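Local coordinates for ribokinase (Thermotoga maritima, PDB 1VM7), which phosphorylates D-ribose at O-5 with ATP and a divalent cation, giving D-ribose 5-phosphate and ADP, as a homodimeric kinase of the PfkB family, at the interface of chains A and B. Residues are numbered along the deposited sequence; one frame, centred on the assembly and turned at random. Chains: chain A/B, ribokinase.

Contact 1: the interface of chains A and B. Residues chain A 34-35, 115-117; chain B 35-38, 117.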
ATOM      1  N   PHE A  34       2.878  -7.394  13.727  1.00 31.77           N
ATOM      2  CA  PHE A  34       1.759  -6.613  13.256  1.00 32.44           C
ATOM      3  C   PHE A  34       1.850  -5.224  13.875  1.00 32.33           C
ATOM      4  O   PHE A  34       1.971  -5.076  15.097  1.00 32.31           O
ATOM      5  CB  PHE A  34       0.421  -7.281  13.589  1.00 32.94           C
ATOM      6  CG  PHE A  34       0.075  -8.434  12.672  1.00 33.09           C
ATOM      7  CD1 PHE A  34      -0.108  -8.224  11.321  1.00 33.38           C
ATOM      8  CD2 PHE A  34      -0.069  -9.729  13.175  1.00 33.69           C
ATOM      9  CE1 PHE A  34      -0.418  -9.272  10.474  1.00 32.48           C
ATOM     10  CE2 PHE A  34      -0.393 -10.768  12.345  1.00 32.64           C
ATOM     11  CZ  PHE A  34      -0.563 -10.540  10.983  1.00 33.51           C
ATOM     12  N   THR A  35       1.746  -4.209  13.032  1.00 32.05           N
ATOM     13  CA  THR A  35       1.786  -2.838  13.494  1.00 31.66           C
ATOM     14  C   THR A  35       0.608  -2.558  14.441  1.00 32.57           C
ATOM     15  O   THR A  35      -0.549  -2.848  14.138  1.00 32.16           O
ATOM     16  CB  THR A  35       1.818  -1.831  12.338  1.00 32.11           C
ATOM     17  OG1 THR A  35       2.743  -2.272  11.339  1.00 30.42           O
ATOM     18  CG2 THR A  35       2.239  -0.414  12.828  1.00 29.78           C
ATOM     19  N   GLN A 115       1.814 -14.919   9.304  1.00 35.16           N
ATOM     20  CA  GLN A 115       0.431 -14.526   9.474  1.00 35.57           C
ATOM     21  C   GLN A 115       0.274 -13.179   8.829  1.00 34.88           C
ATOM     22  O   GLN A 115       1.193 -12.341   8.885  1.00 35.47           O
ATOM     23  CB  GLN A 115      -0.003 -14.480  10.969  1.00 35.32           C
ATOM     24  CG  GLN A 115      -1.495 -14.104  11.099  1.00 36.79           C
ATOM     25  CD  GLN A 115      -2.116 -14.280  12.471  1.00 38.48           C
ATOM     26  OE1 GLN A 115      -3.303 -14.623  12.562  1.00 41.89           O
ATOM     27  NE2 GLN A 115      -1.340 -14.049  13.544  1.00 39.92           N
ATOM     28  N   ASN A 116      -0.887 -12.950   8.224  1.00 34.29           N
ATOM     29  CA  ASN A 116      -1.135 -11.709   7.505  1.00 33.87           C
ATOM     30  C   ASN A 116      -2.504 -11.111   7.844  1.00 32.99           C
ATOM     31  O   ASN A 116      -3.353 -11.752   8.484  1.00 31.63           O
ATOM     32  CB  ASN A 116      -0.971 -11.935   5.978  1.00 34.54           C
ATOM     33  CG  ASN A 116      -2.179 -12.646   5.341  1.00 37.21           C
ATOM     34  OD1 ASN A 116      -3.344 -12.335   5.636  1.00 38.11           O
ATOM     35  ND2 ASN A 116      -1.898 -13.588   4.441  1.00 39.21           N
ATOM     36  N   ARG A 117      -2.681  -9.865   7.415  1.00 31.99           N
ATOM     37  CA  ARG A 117      -4.007  -9.226   7.355  1.00 32.05           C
ATOM     38  C   ARG A 117      -3.990  -8.289   6.172  1.00 31.71           C
ATOM     39  O   ARG A 117      -2.915  -7.934   5.692  1.00 31.12           O
ATOM     40  CB  ARG A 117      -4.327  -8.447   8.638  1.00 31.47           C
ATOM     41  CG  ARG A 117      -3.345  -7.327   8.909  1.00 32.04           C
ATOM     42  CD  ARG A 117      -3.672  -6.619  10.170  1.00 33.31           C
ATOM     43  NE  ARG A 117      -2.648  -5.651  10.512  1.00 32.28           N
ATOM     44  CZ  ARG A 117      -2.329  -5.329  11.760  1.00 34.03           C
ATOM     45  NH1 ARG A 117      -2.940  -5.916  12.794  1.00 33.88           N
ATOM     46  NH2 ARG A 117      -1.348  -4.465  11.984  1.00 33.78           N
TER
ATOM     47  N   THR B  35      -7.595  -3.065  11.297  1.00 32.11           N
ATOM     48  CA  THR B  35      -7.621  -4.422  10.769  1.00 32.14           C
ATOM     49  C   THR B  35      -6.917  -5.376  11.755  1.00 32.55           C
ATOM     50  O   THR B  35      -5.819  -5.098  12.251  1.00 31.22           O
ATOM     51  CB  THR B  35      -6.990  -4.469   9.353  1.00 32.11           C
ATOM     52  OG1 THR B  35      -7.539  -3.421   8.531  1.00 31.41           O
ATOM     53  CG2 THR B  35      -7.282  -5.811   8.682  1.00 32.81           C
ATOM     54  N   LYS B  36      -7.588  -6.479  12.081  1.00 33.41           N
ATOM     55  CA  LYS B  36      -7.056  -7.440  13.035  1.00 33.14           C
ATOM     56  C   LYS B  36      -6.230  -8.471  12.275  1.00 33.45           C
ATOM     57  O   LYS B  36      -6.409  -8.631  11.076  1.00 33.26           O
ATOM     58  CB  LYS B  36      -8.192  -8.106  13.838  1.00 33.26           C
ATOM     59  CG  LYS B  36      -8.944  -7.162  14.784  1.00 33.64           C
ATOM     60  CD  LYS B  36     -10.181  -7.803  15.411  1.00 33.61           C
ATOM     61  CE  LYS B  36     -11.236  -8.182  14.357  1.00 33.99           C
ATOM     62  NZ  LYS B  36     -11.734  -7.004  13.604  1.00 35.29           N
ATOM     63  N   PRO B  37      -5.288  -9.154  12.965  1.00 33.69           N
ATOM     64  CA  PRO B  37      -4.543 -10.247  12.317  1.00 33.88           C
ATOM     65  C   PRO B  37      -5.488 -11.312  11.760  1.00 33.89           C
ATOM     66  O   PRO B  37      -6.397 -11.704  12.440  1.00 33.48           O
ATOM     67  CB  PRO B  37      -3.693 -10.812  13.455  1.00 33.60           C
ATOM     68  CG  PRO B  37      -3.452  -9.610  14.329  1.00 34.55           C
ATOM     69  CD  PRO B  37      -4.794  -8.903  14.331  1.00 33.71           C
ATOM     70  N   GLY B  38      -5.315 -11.708  10.501  1.00 33.97           N
ATOM     71  CA  GLY B  38      -6.200 -12.717   9.903  1.00 34.04           C
ATOM     72  C   GLY B  38      -7.413 -12.117   9.205  1.00 33.91           C
ATOM     73  O   GLY B  38      -8.131 -12.818   8.480  1.00 33.69           O
ATOM     74  N   ARG B 117      -2.157   4.111  12.454  1.00 32.08           N
ATOM     75  CA  ARG B 117      -0.846   3.501  12.537  1.00 31.87           C
ATOM     76  C   ARG B 117      -0.268   3.536  11.135  1.00 32.06           C
ATOM     77  O   ARG B 117      -0.990   3.787  10.136  1.00 31.29           O
ATOM     78  CB  ARG B 117      -0.910   2.089  13.075  1.00 31.88           C
ATOM     79  CG  ARG B 117      -1.648   1.135  12.213  1.00 32.17           C
ATOM     80  CD  ARG B 117      -1.803  -0.194  12.886  1.00 32.71           C
ATOM     81  NE  ARG B 117      -2.759  -0.976  12.117  1.00 33.93           N
ATOM     82  CZ  ARG B 117      -3.461  -1.996  12.576  1.00 34.66           C
ATOM     83  NH1 ARG B 117      -3.334  -2.405  13.837  1.00 34.76           N
ATOM     84  NH2 ARG B 117      -4.304  -2.608  11.749  1.00 36.58           N
TER
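A:Arg117 and B:Arg117 meet tip to tip across the dimer interface, their guanidinium groups stacked with planes 18° apart and the two CZ carbons 3.6 Å from each other. B:Arg117 NH2 sits over the centre of one face of the A:Arg117 guanidinium, and A:Phe34 CD1 covers the opposite face. In both chains CG sits between the backbone N and the carbonyl carbon (chi1 61° in A:Arg117), and an extended chain carries the guanidinium outward. Hydrogen bonds within each chain fix the rotation of these groups. A:Arg117 NH2 donates to a lone pair of A:Thr35 O at 2.8 Å, and B:Arg117 NH2 does the same to B:Thr35 O at 3.0 Å. These carbonyls, each also close to the partner's arginine, would probably offset some of the repulsion between the like charges. Among apolar contacts, the ring of B:Pro37 lies against A:Phe34, its CB 3.5 Å from CE2 and its CG near CD2, while the amide end of A:Gln115 borders the same CB. The backbone joins the chains at the start of strand 116-121 in chain A, where B:Gly38 N donates to A:Asn116 O at 2.8 Å, tilted 21° from the carbonyl plane.

Contact 2: the interface of chains A and B. Residues chain A 27, 29, 31, 43, 46, 107; chain B 105, 107, 119, 121.
A:Leu29 and A:Met46 meet B:Phe107 and B:Phe121 in an apolar patch, where no N or O of one chain comes close enough to bond the other. A:Leu29 and B:Phe107 reach toward each other tip to tip. Both branches of the leucine touch the ring: A:Leu29 CD1 lies over the face of B:Phe107, 3.8 Å from its centroid, and A:Leu29 CD2 is 3.4 Å from B:Phe107 CE1. Beside them B:Ile119 turns its two ends to different partners, CG2 to A:Ala43 CB at 3.7 Å and CD1 to A:Leu29 CD1. A:Met46 crosses B:Phe121 at about a right angle and holds it at two points. A:Met46 CB stands over the B:Phe121 ring, 3.7 Å from its centroid, while the bend at chi3 (78°) brings CE back to CE2 and CD2 of the same ring. A:Met46 SD also meets B:Phe107 CZ at 3.8 Å and the aliphatic CD of B:Arg105. B:Phe107 CD2 and CE2, across the ring from CD1 and CE1, touch CD2 and CE2 of A:Phe107, with the CE2 atoms 3.7 Å apart. Strands 24-30 and 45-51 of one chain thus pack on strands 105-110 and 116-121 of the other, giving the homodimer a hydrophobic core.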
ATOM      1  N   ILE A  27      -0.022  -5.796  -2.670  1.00 33.09           N
ATOM      2  CA  ILE A  27       1.119  -5.083  -2.110  1.00 33.22           C
ATOM      3  C   ILE A  27       1.465  -5.729  -0.781  1.00 33.09           C
ATOM      4  O   ILE A  27       0.725  -5.585   0.201  1.00 33.25           O
ATOM      5  CB  ILE A  27       0.840  -3.549  -1.965  1.00 33.69           C
ATOM      6  CG1 ILE A  27       0.544  -2.938  -3.337  1.00 33.18           C
ATOM      7  CG2 ILE A  27       2.020  -2.822  -1.327  1.00 33.12           C
ATOM      8  CD1 ILE A  27      -0.298  -1.708  -3.262  1.00 36.06           C
ATOM      9  N   LEU A  29       3.558  -6.137   2.413  1.00 32.93           N
ATOM     10  CA  LEU A  29       4.471  -5.435   3.295  1.00 33.45           C
ATOM     11  C   LEU A  29       4.907  -6.418   4.393  1.00 33.19           C
ATOM     12  O   LEU A  29       4.131  -6.804   5.242  1.00 33.47           O
ATOM     13  CB  LEU A  29       3.808  -4.201   3.885  1.00 33.52           C
ATOM     14  CG  LEU A  29       3.269  -3.271   2.803  1.00 34.69           C
ATOM     15  CD1 LEU A  29       2.162  -2.425   3.340  1.00 34.55           C
ATOM     16  CD2 LEU A  29       4.411  -2.467   2.210  1.00 34.12           C
ATOM     17  N   VAL A  31       6.735  -7.255   7.677  1.00 33.51           N
ATOM     18  CA  VAL A  31       7.060  -6.573   8.937  1.00 33.36           C
ATOM     19  C   VAL A  31       7.468  -7.572  10.004  1.00 32.88           C
ATOM     20  O   VAL A  31       7.201  -8.765   9.905  1.00 32.84           O
ATOM     21  CB  VAL A  31       5.882  -5.708   9.483  1.00 33.05           C
ATOM     22  CG1 VAL A  31       5.614  -4.546   8.582  1.00 32.44           C
ATOM     23  CG2 VAL A  31       4.610  -6.542   9.674  1.00 34.00           C
ATOM     24  N   ALA A  43       8.676  -1.186   7.032  1.00 35.29           N
ATOM     25  CA  ALA A  43       8.538  -2.459   6.300  1.00 35.37           C
ATOM     26  C   ALA A  43       9.922  -3.040   6.053  1.00 35.57           C
ATOM     27  O   ALA A  43      10.851  -2.339   5.629  1.00 36.35           O
ATOM     28  CB  ALA A  43       7.807  -2.280   4.958  1.00 35.41           C
ATOM     29  N   MET A  46       8.908  -4.489   0.666  1.00 33.63           N
ATOM     30  CA  MET A  46       7.686  -4.303  -0.089  1.00 34.47           C
ATOM     31  C   MET A  46       7.839  -4.981  -1.430  1.00 33.42           C
ATOM     32  O   MET A  46       8.803  -4.740  -2.152  1.00 33.88           O
ATOM     33  CB  MET A  46       7.380  -2.839  -0.332  1.00 34.41           C
ATOM     34  CG  MET A  46       6.029  -2.634  -0.989  1.00 37.23           C
ATOM     35  SD  MET A  46       5.715  -0.908  -1.389  1.00 36.33           S
ATOM     36  CE  MET A  46       6.682  -0.726  -2.844  1.00 37.80           C
ATOM     37  N   PHE A 107      -3.580  -4.351   0.334  1.00 33.78           N
ATOM     38  CA  PHE A 107      -2.413  -4.059   1.167  1.00 34.17           C
ATOM     39  C   PHE A 107      -2.308  -5.142   2.220  1.00 34.95           C
ATOM     40  O   PHE A 107      -3.147  -5.217   3.134  1.00 35.17           O
ATOM     41  CB  PHE A 107      -2.571  -2.719   1.840  1.00 33.41           C
ATOM     42  CG  PHE A 107      -2.717  -1.598   0.878  1.00 34.03           C
ATOM     43  CD1 PHE A 107      -3.972  -1.232   0.405  1.00 34.37           C
ATOM     44  CD2 PHE A 107      -1.612  -0.917   0.417  1.00 33.52           C
ATOM     45  CE1 PHE A 107      -4.105  -0.184  -0.482  1.00 32.92           C
ATOM     46  CE2 PHE A 107      -1.760   0.157  -0.467  1.00 35.06           C
ATOM     47  CZ  PHE A 107      -2.995   0.511  -0.912  1.00 32.29           C
TER
ATOM     48  N   ARG B 105       7.206   5.374   0.798  1.00 32.55           N
ATOM     49  CA  ARG B 105       5.769   5.274   1.085  1.00 33.63           C
ATOM     50  C   ARG B 105       5.482   5.183   2.555  1.00 33.46           C
ATOM     51  O   ARG B 105       6.178   4.500   3.293  1.00 33.64           O
ATOM     52  CB  ARG B 105       5.220   3.965   0.494  1.00 33.92           C
ATOM     53  CG  ARG B 105       4.798   4.121  -0.947  1.00 35.46           C
ATOM     54  CD  ARG B 105       5.275   2.979  -1.708  1.00 35.63           C
ATOM     55  NE  ARG B 105       4.580   2.847  -2.962  1.00 37.85           N
ATOM     56  CZ  ARG B 105       4.922   3.436  -4.094  1.00 36.69           C
ATOM     57  NH1 ARG B 105       5.966   4.251  -4.162  1.00 35.82           N
ATOM     58  NH2 ARG B 105       4.199   3.192  -5.162  1.00 38.73           N
ATOM     59  N   PHE B 107       2.252   3.878   4.603  1.00 33.72           N
ATOM     60  CA  PHE B 107       0.924   3.285   4.548  1.00 34.03           C
ATOM     61  C   PHE B 107       0.239   3.535   5.870  1.00 34.49           C
ATOM     62  O   PHE B 107       0.640   2.999   6.890  1.00 35.42           O
ATOM     63  CB  PHE B 107       0.990   1.798   4.276  1.00 33.79           C
ATOM     64  CG  PHE B 107       1.705   1.448   3.013  1.00 34.16           C
ATOM     65  CD1 PHE B 107       3.060   1.230   3.018  1.00 32.98           C
ATOM     66  CD2 PHE B 107       1.015   1.342   1.811  1.00 35.10           C
ATOM     67  CE1 PHE B 107       3.725   0.878   1.866  1.00 33.63           C
ATOM     68  CE2 PHE B 107       1.676   0.998   0.637  1.00 34.02           C
ATOM     69  CZ  PHE B 107       3.024   0.764   0.666  1.00 34.17           C
ATOM     70  N   ILE B 119       2.912   1.991   8.402  1.00 32.88           N
ATOM     71  CA  ILE B 119       4.010   1.207   7.901  1.00 33.04           C
ATOM     72  C   ILE B 119       4.757   2.107   6.944  1.00 33.77           C
ATOM     73  O   ILE B 119       4.162   2.687   6.011  1.00 33.65           O
ATOM     74  CB  ILE B 119       3.591  -0.070   7.148  1.00 33.06           C
ATOM     75  CG1 ILE B 119       2.816  -0.998   8.057  1.00 34.01           C
ATOM     76  CG2 ILE B 119       4.841  -0.819   6.608  1.00 33.06           C
ATOM     77  CD1 ILE B 119       2.228  -2.155   7.353  1.00 35.93           C
ATOM     78  N   PHE B 121       7.775   2.422   4.170  1.00 32.69           N
ATOM     79  CA  PHE B 121       8.686   1.765   3.248  1.00 32.31           C
ATOM     80  C   PHE B 121       9.655   2.801   2.741  1.00 31.43           C
ATOM     81  O   PHE B 121       9.243   3.688   2.029  1.00 32.11           O
ATOM     82  CB  PHE B 121       7.938   1.151   2.061  1.00 32.81           C
ATOM     83  CG  PHE B 121       8.851   0.517   1.042  1.00 32.68           C
ATOM     84  CD1 PHE B 121       9.606  -0.575   1.366  1.00 33.92           C
ATOM     85  CD2 PHE B 121       8.980   1.043  -0.228  1.00 34.90           C
ATOM     86  CE1 PHE B 121      10.472  -1.146   0.426  1.00 34.79           C
ATOM     87  CE2 PHE B 121       9.828   0.455  -1.158  1.00 34.53           C
ATOM     88  CZ  PHE B 121      10.576  -0.624  -0.825  1.00 31.79           C
TER

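Contact 3: the interface of chains A and B. Residues chain A 80, 102, 105, 107, 121; chain B 27, 46, 80, 105.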
ATOM      1  N   TYR A  80       0.250   1.092 -11.986  1.00 30.49           N
ATOM      2  CA  TYR A  80      -0.103  -0.283 -11.809  1.00 30.65           C
ATOM      3  C   TYR A  80      -0.933  -0.784 -12.990  1.00 31.07           C
ATOM      4  O   TYR A  80      -0.744  -1.910 -13.461  1.00 30.64           O
ATOM      5  CB  TYR A  80      -0.785  -0.510 -10.457  1.00 30.90           C
ATOM      6  CG  TYR A  80       0.163  -0.411  -9.239  1.00 30.23           C
ATOM      7  CD1 TYR A  80       1.506  -0.787  -9.317  1.00 33.70           C
ATOM      8  CD2 TYR A  80      -0.310  -0.027  -7.991  1.00 32.38           C
ATOM      9  CE1 TYR A  80       2.382  -0.699  -8.193  1.00 30.19           C
ATOM     10  CE2 TYR A  80       0.558   0.056  -6.861  1.00 31.92           C
ATOM     11  CZ  TYR A  80       1.893  -0.294  -6.972  1.00 30.88           C
ATOM     12  OH  TYR A  80       2.734  -0.204  -5.856  1.00 31.14           O
ATOM     13  N   PRO A 102      -8.208   4.585  -9.018  1.00 31.53           N
ATOM     14  CA  PRO A 102      -6.992   3.779  -8.962  1.00 30.85           C
ATOM     15  C   PRO A 102      -7.302   2.325  -9.246  1.00 30.39           C
ATOM     16  O   PRO A 102      -8.369   1.844  -8.899  1.00 29.84           O
ATOM     17  CB  PRO A 102      -6.508   3.967  -7.512  1.00 30.85           C
ATOM     18  CG  PRO A 102      -7.116   5.281  -7.097  1.00 30.45           C
ATOM     19  CD  PRO A 102      -8.486   5.201  -7.713  1.00 31.06           C
ATOM     20  N   ARG A 105      -6.363  -2.563  -5.475  1.00 32.28           N
ATOM     21  CA  ARG A 105      -5.168  -2.950  -4.736  1.00 33.68           C
ATOM     22  C   ARG A 105      -5.498  -3.574  -3.391  1.00 33.50           C
ATOM     23  O   ARG A 105      -6.569  -3.343  -2.832  1.00 34.59           O
ATOM     24  CB  ARG A 105      -4.205  -1.789  -4.623  1.00 34.52           C
ATOM     25  CG  ARG A 105      -4.621  -0.564  -3.879  1.00 34.54           C
ATOM     26  CD  ARG A 105      -3.734   0.576  -4.323  1.00 36.60           C
ATOM     27  NE  ARG A 105      -3.948   0.814  -5.737  1.00 38.72           N
ATOM     28  CZ  ARG A 105      -3.250   1.627  -6.528  1.00 39.43           C
ATOM     29  NH1 ARG A 105      -2.241   2.362  -6.080  1.00 39.75           N
ATOM     30  NH2 ARG A 105      -3.587   1.706  -7.803  1.00 38.78           N
ATOM     31  N   PHE A 107      -3.580  -4.351   0.334  1.00 33.78           N
ATOM     32  CA  PHE A 107      -2.413  -4.059   1.167  1.00 34.17           C
ATOM     33  C   PHE A 107      -2.308  -5.142   2.220  1.00 34.95           C
ATOM     34  O   PHE A 107      -3.147  -5.217   3.134  1.00 35.17           O
ATOM     35  CB  PHE A 107      -2.571  -2.719   1.840  1.00 33.41           C
ATOM     36  CG  PHE A 107      -2.717  -1.598   0.878  1.00 34.03           C
ATOM     37  CD1 PHE A 107      -3.972  -1.232   0.405  1.00 34.37           C
ATOM     38  CD2 PHE A 107      -1.612  -0.917   0.417  1.00 33.52           C
ATOM     39  CE1 PHE A 107      -4.105  -0.184  -0.482  1.00 32.92           C
ATOM     40  CE2 PHE A 107      -1.760   0.157  -0.467  1.00 35.06           C
ATOM     41  CZ  PHE A 107      -2.995   0.511  -0.912  1.00 32.29           C
ATOM     42  N   PHE A 121      -8.743  -2.316  -1.419  1.00 32.54           N
ATOM     43  CA  PHE A 121      -9.329  -1.153  -2.059  1.00 31.98           C
ATOM     44  C   PHE A 121      -9.804  -1.591  -3.418  1.00 31.86           C
ATOM     45  O   PHE A 121      -9.001  -1.830  -4.338  1.00 31.65           O
ATOM     46  CB  PHE A 121      -8.325  -0.035  -2.169  1.00 32.40           C
ATOM     47  CG  PHE A 121      -8.845   1.167  -2.898  1.00 31.40           C
ATOM     48  CD1 PHE A 121      -9.790   1.968  -2.327  1.00 30.96           C
ATOM     49  CD2 PHE A 121      -8.378   1.479  -4.158  1.00 33.50           C
ATOM     50  CE1 PHE A 121     -10.251   3.096  -3.002  1.00 31.37           C
ATOM     51  CE2 PHE A 121      -8.813   2.612  -4.816  1.00 30.83           C
ATOM     52  CZ  PHE A 121      -9.748   3.398  -4.237  1.00 30.75           C
TER
ATOM     53  N   ILE B  27      -0.060   7.251   2.029  1.00 33.66           N
ATOM     54  CA  ILE B  27      -1.197   6.537   1.478  1.00 33.43           C
ATOM     55  C   ILE B  27      -2.121   6.304   2.629  1.00 33.04           C
ATOM     56  O   ILE B  27      -1.804   5.520   3.509  1.00 33.82           O
ATOM     57  CB  ILE B  27      -0.766   5.233   0.791  1.00 33.44           C
ATOM     58  CG1 ILE B  27       0.186   5.551  -0.375  1.00 33.70           C
ATOM     59  CG2 ILE B  27      -1.996   4.501   0.222  1.00 33.99           C
ATOM     60  CD1 ILE B  27       1.013   4.390  -0.847  1.00 33.81           C
ATOM     61  N   MET B  46      -9.281   5.443  -0.067  1.00 34.02           N
ATOM     62  CA  MET B  46      -7.835   5.564  -0.198  1.00 34.63           C
ATOM     63  C   MET B  46      -7.536   6.920  -0.820  1.00 33.84           C
ATOM     64  O   MET B  46      -8.094   7.267  -1.861  1.00 33.31           O
ATOM     65  CB  MET B  46      -7.253   4.452  -1.079  1.00 35.30           C
ATOM     66  CG  MET B  46      -5.709   4.480  -1.144  1.00 36.28           C
ATOM     67  SD  MET B  46      -5.008   3.391  -2.396  1.00 36.78           S
ATOM     68  CE  MET B  46      -5.667   4.068  -3.892  1.00 38.05           C
ATOM     69  N   TYR B  80       3.601   8.364  -8.121  1.00 30.29           N
ATOM     70  CA  TYR B  80       3.637   9.081  -6.860  1.00 30.67           C
ATOM     71  C   TYR B  80       4.790  10.103  -6.872  1.00 31.12           C
ATOM     72  O   TYR B  80       4.607  11.223  -6.397  1.00 30.31           O
ATOM     73  CB  TYR B  80       3.692   8.109  -5.671  1.00 30.42           C
ATOM     74  CG  TYR B  80       2.391   7.279  -5.473  1.00 29.89           C
ATOM     75  CD1 TYR B  80       1.143   7.755  -5.874  1.00 28.73           C
ATOM     76  CD2 TYR B  80       2.442   6.015  -4.883  1.00 29.59           C
ATOM     77  CE1 TYR B  80      -0.023   6.999  -5.693  1.00 29.52           C
ATOM     78  CE2 TYR B  80       1.305   5.250  -4.702  1.00 28.80           C
ATOM     79  CZ  TYR B  80       0.080   5.740  -5.088  1.00 29.42           C
ATOM     80  OH  TYR B  80      -1.019   4.956  -4.900  1.00 30.30           O
ATOM     81  N   ARG B 105       7.206   5.374   0.798  1.00 32.55           N
ATOM     82  CA  ARG B 105       5.769   5.274   1.085  1.00 33.63           C
ATOM     83  C   ARG B 105       5.482   5.183   2.555  1.00 33.46           C
ATOM     84  O   ARG B 105       6.178   4.500   3.293  1.00 33.64           O
ATOM     85  CB  ARG B 105       5.220   3.965   0.494  1.00 33.92           C
ATOM     86  CG  ARG B 105       4.798   4.121  -0.947  1.00 35.46           C
ATOM     87  CD  ARG B 105       5.275   2.979  -1.708  1.00 35.63           C
ATOM     88  NE  ARG B 105       4.580   2.847  -2.962  1.00 37.85           N
ATOM     89  CZ  ARG B 105       4.922   3.436  -4.094  1.00 36.69           C
ATOM     90  NH1 ARG B 105       5.966   4.251  -4.162  1.00 35.82           N
ATOM     91  NH2 ARG B 105       4.199   3.192  -5.162  1.00 38.73           N
TER
HETATM   92  O   HOH W   1       1.860   1.422  -3.553  1.00 17.96           O
HETATM   93  O   HOH W   2      -0.696   2.348  -3.593  1.00 21.96           O
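The backbones of A:Arg105, A:Phe121 and B:Met46 are extended, as expected of strands, whereas A:Tyr80 and B:Tyr80 have helical torsions. B:Met46 packs on A:Phe121 much as in the twin copy, but here its methyl is wedged between that ring and A:Pro102. B:Met46 CE lies 3.6 Å from A:Phe121 CE2, and the bend at chi3 (62°) takes it to A:Pro102 CB as well. B:Met46 SD lies 3.6 Å from A:Arg105 CD. An alanine in place of A:Phe121 would probably open a gap beside B:Met46 and free its methyl end to turn. The polar half is built from tyrosines and arginines meeting tip to tip. A:Arg105 NH1 comes within 3.1 Å of B:Tyr80 OH, at best a bent hydrogen bond. Water 2 bonds both groups, lying 2.9 Å from A:Arg105 NH1 at the guanidinium edge. It pairs at 2.7 Å with water 1, which links A:Tyr80 OH to B:Arg105 NE. B:Arg105 NH2 stays 3.8 Å from A:Tyr80 OH; the symmetry is imperfect here because chi1 is 63° in A:Arg105 but -87° in B:Arg105. Each guanidinium has CD2 of its own chain's tyrosine over one face. The site lies where helices 79-90 of chain A and 79-91 of chain B approach the ends of strands 105-110 and 116-121.

The three contacts run in series along one two-fold interface: the C-alpha centres of contacts 1 and 2 are about 12 Å apart, those of contacts 2 and 3 about 11 Å, and those of contacts 1 and 3 about 18 Å. Contacts 2 and 3 share A:Phe107 and B:Arg105, so the apolar core passes directly into the hydrated polar end. Strand 116-121 contributes to all three, from the arginine pair at its start to the phenylalanine at its close. Each centre lies about 20 to 22 Å from A:Asp258, the predicted proton acceptor, so the contacts themselves lie away from that residue and probably serve to assemble the dimer.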